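Local coordinates for hydrolase (Bacteroides thetaiotaomicron, PDB 2OBB) that is of unknown specific function but binds magnesium and is probably a hydrolase of the HAD-like family, at the interface of chains A and B. Numbering follows the deposited sequence. Chains: chain A/B, Hypothetical protein.

The interface of chains A and B. Residues chain A 85-90; chain B 48, 50, 87.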
ATOM      1  N   PHE A  85      13.499  12.995   3.887  1.00 82.18           N
ATOM      2  CA  PHE A  85      12.698  12.485   2.771  1.00 80.19           C
ATOM      3  C   PHE A  85      12.809  10.988   2.526  1.00 78.74           C
ATOM      4  O   PHE A  85      13.872  10.377   2.723  1.00 78.88           O
ATOM      5  CB  PHE A  85      13.106  13.228   1.482  1.00 80.00           C
ATOM      6  CG  PHE A  85      12.059  13.204   0.384  1.00 79.93           C
ATOM      7  CD1 PHE A  85      10.911  13.999   0.467  1.00 79.60           C
ATOM      8  CD2 PHE A  85      12.235  12.418  -0.750  1.00 79.91           C
ATOM      9  CE1 PHE A  85       9.946  13.994  -0.553  1.00 78.09           C
ATOM     10  CE2 PHE A  85      11.265  12.412  -1.776  1.00 79.30           C
ATOM     11  CZ  PHE A  85      10.122  13.199  -1.666  1.00 78.41           C
ATOM     12  N   SER A  86      11.678  10.421   2.113  1.00 76.39           N
ATOM     13  CA  SER A  86      11.620   9.157   1.377  1.00 73.91           C
ATOM     14  C   SER A  86      10.482   9.293   0.348  1.00 71.97           C
ATOM     15  O   SER A  86       9.499   9.986   0.599  1.00 71.57           O
ATOM     16  CB  SER A  86      11.367   7.983   2.330  1.00 74.00           C
ATOM     17  OG  SER A  86      10.073   8.062   2.935  1.00 73.52           O
ATOM     18  N   ARG A  87      10.606   8.655  -0.806  1.00 69.44           N
ATOM     19  CA  ARG A  87       9.540   8.733  -1.794  1.00 67.43           C
ATOM     20  C   ARG A  87       8.235   8.081  -1.298  1.00 66.46           C
ATOM     21  O   ARG A  87       7.147   8.640  -1.467  1.00 66.40           O
ATOM     22  CB  ARG A  87       9.995   8.129  -3.117  1.00 67.33           C
ATOM     23  CG  ARG A  87       9.068   8.440  -4.250  1.00 66.09           C
ATOM     24  CD  ARG A  87       9.612   7.927  -5.556  1.00 65.24           C
ATOM     25  NE  ARG A  87       8.519   7.752  -6.504  1.00 63.68           N
ATOM     26  CZ  ARG A  87       8.664   7.493  -7.795  1.00 62.81           C
ATOM     27  NH1 ARG A  87       9.856   7.361  -8.324  1.00 60.97           N
ATOM     28  NH2 ARG A  87       7.595   7.359  -8.558  1.00 65.07           N
ATOM     29  N   LYS A  88       8.350   6.921  -0.652  1.00 64.82           N
ATOM     30  CA  LYS A  88       7.201   6.243  -0.071  1.00 63.58           C
ATOM     31  C   LYS A  88       6.807   6.964   1.230  1.00 63.72           C
ATOM     32  O   LYS A  88       7.672   7.285   2.040  1.00 63.33           O
ATOM     33  CB  LYS A  88       7.561   4.770   0.202  1.00 63.52           C
ATOM     34  CG  LYS A  88       6.418   3.898   0.683  1.00 60.71           C
ATOM     35  CD  LYS A  88       6.889   2.467   0.935  1.00 62.05           C
ATOM     36  CE  LYS A  88       5.799   1.614   1.572  1.00 58.62           C
ATOM     37  NZ  LYS A  88       6.344   0.350   2.196  1.00 58.51           N
ATOM     38  N   LEU A  89       5.516   7.203   1.428  1.00 63.17           N
ATOM     39  CA  LEU A  89       5.026   7.801   2.671  1.00 64.68           C
ATOM     40  C   LEU A  89       5.441   7.009   3.900  1.00 64.81           C
ATOM     41  O   LEU A  89       5.563   5.775   3.852  1.00 65.91           O
ATOM     42  CB  LEU A  89       3.506   7.880   2.680  1.00 64.24           C
ATOM     43  CG  LEU A  89       2.841   8.849   1.715  1.00 67.25           C
ATOM     44  CD1 LEU A  89       1.377   8.968   2.073  1.00 68.82           C
ATOM     45  CD2 LEU A  89       3.533  10.214   1.676  1.00 69.20           C
ATOM     46  N   LYS A  90       5.613   7.709   5.011  1.00 64.38           N
ATOM     47  CA  LYS A  90       5.914   7.044   6.264  1.00 64.22           C
ATOM     48  C   LYS A  90       4.660   6.659   7.054  1.00 63.73           C
ATOM     49  O   LYS A  90       4.764   6.336   8.238  1.00 65.09           O
ATOM     50  CB  LYS A  90       6.856   7.900   7.107  1.00 63.93           C
ATOM     51  CG  LYS A  90       8.122   8.221   6.358  1.00 66.05           C
ATOM     52  CD  LYS A  90       9.263   8.606   7.306  1.00 67.54           C
ATOM     53  CE  LYS A  90      10.590   8.578   6.593  1.00 66.77           C
ATOM     54  NZ  LYS A  90      10.690   9.765   5.725  1.00 70.41           N
TER
ATOM     55  N   VAL B  48      10.511   2.882   2.627  1.00 62.27           N
ATOM     56  CA  VAL B  48      10.909   4.197   3.083  1.00 62.67           C
ATOM     57  C   VAL B  48      12.441   4.287   3.131  1.00 63.17           C
ATOM     58  O   VAL B  48      12.989   5.383   3.199  1.00 63.53           O
ATOM     59  CB  VAL B  48      10.257   4.607   4.454  1.00 63.71           C
ATOM     60  CG1 VAL B  48       8.742   4.774   4.298  1.00 61.70           C
ATOM     61  CG2 VAL B  48      10.617   3.611   5.578  1.00 63.70           C
ATOM     62  N   GLU B  50      16.070   4.745   1.958  1.00 65.04           N
ATOM     63  CA  GLU B  50      16.807   5.481   0.917  1.00 66.70           C
ATOM     64  C   GLU B  50      18.329   5.408   1.205  1.00 66.54           C
ATOM     65  O   GLU B  50      18.750   5.097   2.323  1.00 66.57           O
ATOM     66  CB  GLU B  50      16.417   6.971   0.895  1.00 67.43           C
ATOM     67  CG  GLU B  50      14.922   7.304   0.787  1.00 71.61           C
ATOM     68  CD  GLU B  50      14.333   7.166  -0.640  1.00 76.50           C
ATOM     69  OE1 GLU B  50      15.009   6.639  -1.575  1.00 78.58           O
ATOM     70  OE2 GLU B  50      13.168   7.590  -0.815  1.00 77.57           O
ATOM     71  N   ARG B  87       4.652  10.632  -7.306  1.00 69.44           N
ATOM     72  CA  ARG B  87       5.411  10.165  -6.155  1.00 67.43           C
ATOM     73  C   ARG B  87       5.054   8.717  -5.767  1.00 66.46           C
ATOM     74  O   ARG B  87       5.940   7.903  -5.491  1.00 66.40           O
ATOM     75  CB  ARG B  87       5.231  11.116  -4.977  1.00 67.33           C
ATOM     76  CG  ARG B  87       6.205  10.865  -3.870  1.00 66.09           C
ATOM     77  CD  ARG B  87       6.071  11.895  -2.782  1.00 65.24           C
ATOM     78  NE  ARG B  87       6.601  11.360  -1.535  1.00 63.68           N
ATOM     79  CZ  ARG B  87       6.806  12.060  -0.429  1.00 62.81           C
ATOM     80  NH1 ARG B  87       6.521  13.339  -0.382  1.00 60.97           N
ATOM     81  NH2 ARG B  87       7.297  11.464   0.641  1.00 65.07           N
TER
HETATM   82  O   HOH W   1       8.606   1.123   4.173  1.00 41.21           O
HETATM   83  O   HOH W   2      10.854   5.738  -0.853  1.00 54.26           O
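B:Val48, B:Arg87 and B:Glu50 pack against the loop from A:Phe85 to A:Lys90. The chains are copies related by a two-fold axis, and the patch is one part of a symmetric interface; whether this dimer is the biological one the structure alone does not show. The A:Arg87 and B:Arg87 side chains run antiparallel alongside one another, with A:Arg87 CG 3.8 Å from B:Arg87 CG. B:Arg87 leaves its backbone with CG anti to N and runs extended to NE, which reaches the carbonyl O of A:Arg87 at 2.8 Å. That bond is almost straight (177° at H), and the acceptor lies in the guanidinium plane, although the donor is tilted from the carbonyl plane. A:Arg87 NE returns the same bond to B:Arg87 O, so the pair is reciprocal. B:Arg87 NH2 also meets A:Ser86 O at 2.7 Å, but this second bond is strongly bent, with the oxygen well out of the guanidinium plane. A:Phe85 CE1 lies over one face of that guanidinium, toward its rim, with the two planes inclined by 42°, and A:Leu89 CD2 approaches the opposite face; bonds and packing together should limit its rotation. B:Glu50 rests its CG against A:Ser86 CA, and the bend at chi2 (-78°) turns the carboxylate toward the A:Arg87 backbone N. Its carboxylate OE2 takes the backbone N-H of A:Arg87 at 2.8 Å, and water 2 links the same oxygen to A:Lys88 N. B:Val48 turns CG1 toward the carbonyl oxygens of A:Lys88 and A:Leu89 and the CG of A:Lys90, while its CB faces A:Ser86 OG. That hydroxyl is held within its own chain, donating to A:Lys88 O. Water 1 completes this end, lying 3.0 Å from B:Val48 N and 3.1 Å from the A:Lys88 amino group NZ.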